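Long-range contacts in serine protease (Arthrobacter nicotinovorans, PDB 3WY8), which probably hydrolyses peptide bonds as a trypsin-like serine protease with keratinolytic activity, this chain being the C-terminal, protease part of a longer protein: residues A33-V38 / G103-D108; G27-A32 / D108-S113. One frame throughout, in Å; residues are numbered along the deposited sequence.

How the contacts relate
Both contacts join the N-terminal six-stranded barrel to the segment that leads out of it through helix 106-110 toward the second sheet. Contact 1 uses the start of the helix and the turn before strand 37-40; its centre lies about 17 Å from that of the chain, and its outer part is charged while V38 and L106 close it inside. Contact 2, at about 12 Å, is more buried and held mainly by hydrogen bonds between uncharged groups of strand 21-29, the residues that follow it and those after the helix. D108 belongs to both ranges but works only in contact 1. Neighbouring barrel strands connect the two, T37 O lying 3.0 Å from V30 N in a probable hydrogen bond.

Contact 1 (A33-V38 / G103-D108); sequences ANKSTV and GQKLAD
K35 and D108 form the outer, charged edge of this contact, and the lysine chain can be followed from the backbone outward. Its CB touches the CB methylene of K105 and the CB methyl of A107, 3.9 Å from each. CG stands beside the backbone N and anti to the carbonyl carbon (chi1 -67°), and from there the chain runs extended. CD reaches the carboxylate first, 3.6 Å from D108 OD1 and nearly as close to OD2, and CE also stays near OD1. NZ then closes a salt bridge to D108 OD1 at 3.1 Å, meeting the syn lone pair of that oxygen. K105 NZ lies 5.1 Å from K35 NZ, a like-charge approach that D108 would probably offset.

The fold element joined here is the turn leading into strand 37-40 of the N-terminal barrel of a trypsin-like fold, meeting the first turn of helix 106-110, with K105 at the N-cap position. A107 N donates to K35 O at 2.9 Å with a nearly straight N-H...O angle of 172°. On the barrel side the turn is an Asx turn: N34 OD1 accepts from S36 N and, in the plane of its amide, from T37 OG1. A water bridges the segments deeper in, donating to S36 OG and accepting from L106 N at 3.0 Å. Beyond it L106 CD2 touches V38 CG2 at 3.5 Å, the two side chains crossing at about a right angle, and both also pack on F58 of strand 55-60.

Contact 2 (G27-A32 / D108-S113); sequences GNSVTA and DVVGSS
N28 and S113 meet through a side-chain hydrogen bond where strand 21-29 and the residues that follow it, in the N-terminal barrel of this trypsin-like fold, face the segment leaving helix 106-110. The amide nitrogen N28 ND2 donates to S113 OG at 3.0 Å with a nearly straight N-H...O angle of 169°, the hydroxyl oxygen lying almost in the amide plane. ND2 is also hydrogen-bonded to Q185 OE1, OD1 is hydrogen-bonded to H10 ND1, and the side chain packs on P174 and F176, so N28 links the barrel to the second sheet. An alanine here would probably leave S113 OG, Q185 OE1 and H10 ND1 each without this amide partner and open a gap beside P174 and F176.

S29 follows with two bonds. Its OG, anti to the backbone N (chi1 176°), donates to G111 O at 2.8 Å in the carbonyl plane, while its CB meets V110 CG2 at 4.1 Å, a looser apolar touch. G111, at positive phi, is where the chain departs from the helix. The second bond runs from S113 N to S29 O at 2.8 Å.

V30 forms a single beta bridge with S113, their CA atoms 4.6 Å apart; its CB points away from 108-113, though still near S113 O, and the side chain packs on V115, T37 and S39. The bridge is completed by T31 N, which donates to S113 O at 2.8 Å, so that both backbone polar atoms of S113 are bound by the residues flanking V30. Alongside, the hydroxyls T31 OG1 and S112 OG share a hydrogen bond of 2.9 Å, either being a possible donor.

Contact 1 (A33-V38 / G103-D108)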
loop_
_atom_site.group_PDB
_atom_site.type_symbol
_atom_site.label_atom_id
_atom_site.label_comp_id
_atom_site.label_asym_id
_atom_site.label_seq_id
_atom_site.Cartn_x
_atom_site.Cartn_y
_atom_site.Cartn_z
ATOM N N ALA A 33 -11.161 12.979 4.600
ATOM C CA ALA A 33 -11.500 14.271 5.203
ATOM C C ALA A 33 -10.294 14.966 5.843
ATOM O O ALA A 33 -10.172 16.190 5.766
ATOM C CB ALA A 33 -12.626 14.114 6.213
ATOM N N ASN A 34 -9.397 14.187 6.453
ATOM C CA ASN A 34 -8.212 14.753 7.101
ATOM C C ASN A 34 -7.090 15.194 6.147
ATOM O O ASN A 34 -6.104 15.803 6.581
ATOM C CB ASN A 34 -7.673 13.816 8.197
ATOM C CG ASN A 34 -7.226 12.453 7.667
ATOM O OD1 ASN A 34 -6.998 12.265 6.469
ATOM N ND2 ASN A 34 -7.094 11.495 8.576
ATOM N N LYS A 35 -7.252 14.876 4.860
ATOM C CA LYS A 35 -6.269 15.187 3.808
ATOM C C LYS A 35 -4.859 14.680 4.124
ATOM O O LYS A 35 -3.862 15.236 3.639
ATOM C CB LYS A 35 -6.239 16.690 3.517
ATOM C CG LYS A 35 -7.512 17.229 2.881
ATOM C CD LYS A 35 -7.390 18.722 2.656
ATOM C CE LYS A 35 -8.590 19.270 1.914
ATOM N NZ LYS A 35 -8.304 20.627 1.381
ATOM N N SER A 36 -4.789 13.614 4.918
ATOM C CA SER A 36 -3.528 13.150 5.493
ATOM C C SER A 36 -3.371 11.632 5.476
ATOM O O SER A 36 -2.434 11.096 6.080
ATOM C CB SER A 36 -3.417 13.638 6.941
ATOM O OG SER A 36 -3.411 15.050 7.002
ATOM N N THR A 37 -4.279 10.941 4.789
ATOM C CA THR A 37 -4.346 9.482 4.881
ATOM C C THR A 37 -3.569 8.785 3.771
ATOM O O THR A 37 -3.645 9.171 2.602
ATOM C CB THR A 37 -5.814 8.990 4.945
ATOM O OG1 THR A 37 -6.476 9.647 6.033
ATOM C CG2 THR A 37 -5.893 7.479 5.171
ATOM N N VAL A 38 -2.817 7.760 4.174
ATOM C CA VAL A 38 -1.980 6.961 3.280
ATOM C C VAL A 38 -2.385 5.501 3.413
ATOM O O VAL A 38 -2.419 4.955 4.515
ATOM C CB VAL A 38 -0.471 7.117 3.623
ATOM C CG1 VAL A 38 0.381 6.094 2.858
ATOM C CG2 VAL A 38 0.002 8.535 3.319
ATOM N N GLY A 103 3.437 23.102 7.678
ATOM C CA GLY A 103 2.091 23.653 7.813
ATOM C C GLY A 103 1.092 23.171 6.777
ATOM O O GLY A 103 -0.031 23.673 6.727
ATOM N N GLN A 104 1.490 22.195 5.959
ATOM C CA GLN A 104 0.664 21.715 4.853
ATOM C C GLN A 104 0.191 20.280 5.060
ATOM O O GLN A 104 0.920 19.459 5.612
ATOM C CB GLN A 104 1.441 21.789 3.539
ATOM C CG GLN A 104 1.707 23.193 3.014
ATOM C CD GLN A 104 2.384 23.173 1.657
ATOM O OE1 GLN A 104 3.573 22.863 1.543
ATOM N NE2 GLN A 104 1.627 23.502 0.616
ATOM N N LYS A 105 -1.026 19.988 4.604
ATOM C CA LYS A 105 -1.572 18.627 4.621
ATOM C C LYS A 105 -1.160 17.868 3.356
ATOM O O LYS A 105 -1.112 18.442 2.268
ATOM C CB LYS A 105 -3.101 18.660 4.762
ATOM C CG LYS A 105 -3.582 19.047 6.172
ATOM C CD LYS A 105 -5.042 19.492 6.191
ATOM C CE LYS A 105 -5.176 20.996 5.963
ATOM N NZ LYS A 105 -6.582 21.478 6.130
ATOM N N LEU A 106 -0.865 16.578 3.506
ATOM C CA LEU A 106 -0.314 15.769 2.412
ATOM C C LEU A 106 -1.084 15.879 1.092
ATOM O O LEU A 106 -0.486 16.111 0.036
ATOM C CB LEU A 106 -0.176 14.302 2.840
ATOM C CG LEU A 106 0.340 13.299 1.799
ATOM C CD1 LEU A 106 1.787 13.577 1.406
ATOM C CD2 LEU A 106 0.207 11.897 2.328
ATOM N N ALA A 107 -2.404 15.712 1.160
ATOM C CA ALA A 107 -3.245 15.710 -0.038
ATOM C C ALA A 107 -3.292 17.070 -0.731
ATOM O O ALA A 107 -3.533 17.146 -1.938
ATOM C CB ALA A 107 -4.651 15.220 0.297
ATOM N N ASP A 108 -3.052 18.138 0.028
ATOM C CA ASP A 108 -2.973 19.479 -0.547
ATOM C C ASP A 108 -1.701 19.666 -1.370
ATOM O O ASP A 108 -1.670 20.486 -2.292
ATOM C CB ASP A 108 -3.070 20.551 0.541
ATOM C CG ASP A 108 -4.500 20.777 1.023
ATOM O OD1 ASP A 108 -5.453 20.568 0.237
ATOM O OD2 ASP A 108 -4.671 21.178 2.193
HETATM O O HOH W 1 -8.509 18.614 6.260
HETATM O O HOH W 2 -0.716 15.684 6.329
#

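Contact 2 (G27-A32 / D108-S113)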
loop_
_atom_site.group_PDB
_atom_site.type_symbol
_atom_site.label_atom_id
_atom_site.label_comp_id
_atom_site.label_asym_id
_atom_site.label_seq_id
_atom_site.Cartn_x
_atom_site.Cartn_y
_atom_site.Cartn_z
ATOM N N GLY A 27 3.241 2.901 -0.612
ATOM C CA GLY A 27 1.948 3.396 -0.166
ATOM C C GLY A 27 1.360 4.419 -1.111
ATOM O O GLY A 27 1.955 4.751 -2.142
ATOM N N ASN A 28 0.185 4.926 -0.748
ATOM C CA ASN A 28 -0.550 5.826 -1.624
ATOM C C ASN A 28 -1.375 6.826 -0.837
ATOM O O ASN A 28 -2.050 6.456 0.127
ATOM C CB ASN A 28 -1.465 5.005 -2.538
ATOM C CG ASN A 28 -2.059 5.822 -3.659
ATOM O OD1 ASN A 28 -1.355 6.564 -4.347
ATOM N ND2 ASN A 28 -3.357 5.669 -3.869
ATOM N N SER A 29 -1.313 8.094 -1.248
ATOM C CA SER A 29 -2.178 9.124 -0.686
ATOM C C SER A 29 -3.614 8.871 -1.155
ATOM O O SER A 29 -3.890 8.855 -2.357
ATOM C CB SER A 29 -1.706 10.519 -1.106
ATOM O OG SER A 29 -2.595 11.523 -0.632
ATOM N N VAL A 30 -4.515 8.644 -0.201
ATOM C CA VAL A 30 -5.919 8.354 -0.527
ATOM C C VAL A 30 -6.835 9.452 -0.012
ATOM O O VAL A 30 -6.564 10.068 1.021
ATOM C CB VAL A 30 -6.390 6.964 -0.017
ATOM C CG1 VAL A 30 -5.681 5.847 -0.783
ATOM C CG2 VAL A 30 -6.179 6.804 1.494
ATOM N N THR A 31 -7.914 9.700 -0.747
ATOM C CA THR A 31 -8.837 10.773 -0.394
ATOM C C THR A 31 -9.415 10.511 0.993
ATOM O O THR A 31 -9.771 9.386 1.320
ATOM C CB THR A 31 -9.955 10.920 -1.436
ATOM O OG1 THR A 31 -9.370 11.045 -2.742
ATOM C CG2 THR A 31 -10.797 12.150 -1.149
ATOM N N ALA A 32 -9.474 11.562 1.804
ATOM C CA ALA A 32 -9.896 11.457 3.195
ATOM C C ALA A 32 -10.157 12.851 3.733
ATOM O O ALA A 32 -9.447 13.794 3.376
ATOM C CB ALA A 32 -8.814 10.776 4.024
ATOM N N ASP A 108 -3.052 18.138 0.028
ATOM C CA ASP A 108 -2.973 19.479 -0.547
ATOM C C ASP A 108 -1.701 19.666 -1.370
ATOM O O ASP A 108 -1.670 20.486 -2.292
ATOM C CB ASP A 108 -3.070 20.551 0.541
ATOM C CG ASP A 108 -4.500 20.777 1.023
ATOM O OD1 ASP A 108 -5.453 20.568 0.237
ATOM O OD2 ASP A 108 -4.671 21.178 2.193
ATOM N N VAL A 109 -0.668 18.891 -1.041
ATOM C CA VAL A 109 0.618 18.955 -1.737
ATOM C C VAL A 109 0.684 17.974 -2.912
ATOM O O VAL A 109 1.125 18.345 -4.003
ATOM C CB VAL A 109 1.808 18.727 -0.765
ATOM C CG1 VAL A 109 3.159 18.872 -1.488
ATOM C CG2 VAL A 109 1.730 19.693 0.406
ATOM N N VAL A 110 0.238 16.737 -2.697
ATOM C CA VAL A 110 0.419 15.681 -3.710
ATOM C C VAL A 110 -0.871 15.100 -4.302
ATOM O O VAL A 110 -0.821 14.212 -5.156
ATOM C CB VAL A 110 1.320 14.523 -3.187
ATOM C CG1 VAL A 110 2.656 15.057 -2.705
ATOM C CG2 VAL A 110 0.621 13.735 -2.077
ATOM N N GLY A 111 -2.020 15.600 -3.856
ATOM C CA GLY A 111 -3.301 15.051 -4.293
ATOM C C GLY A 111 -3.563 13.711 -3.628
ATOM O O GLY A 111 -2.858 13.324 -2.694
ATOM N N SER A 112 -4.577 13.005 -4.116
ATOM C CA SER A 112 -4.968 11.723 -3.537
ATOM C C SER A 112 -5.818 10.901 -4.500
ATOM O O SER A 112 -6.420 11.439 -5.436
ATOM C CB SER A 112 -5.722 11.943 -2.223
ATOM O OG SER A 112 -6.938 12.636 -2.446
ATOM N N SER A 113 -5.851 9.592 -4.263
ATOM C CA SER A 113 -6.665 8.678 -5.053
ATOM C C SER A 113 -8.001 8.439 -4.374
ATOM O O SER A 113 -8.067 8.315 -3.149
ATOM C CB SER A 113 -5.960 7.333 -5.201
ATOM O OG SER A 113 -4.704 7.470 -5.839
#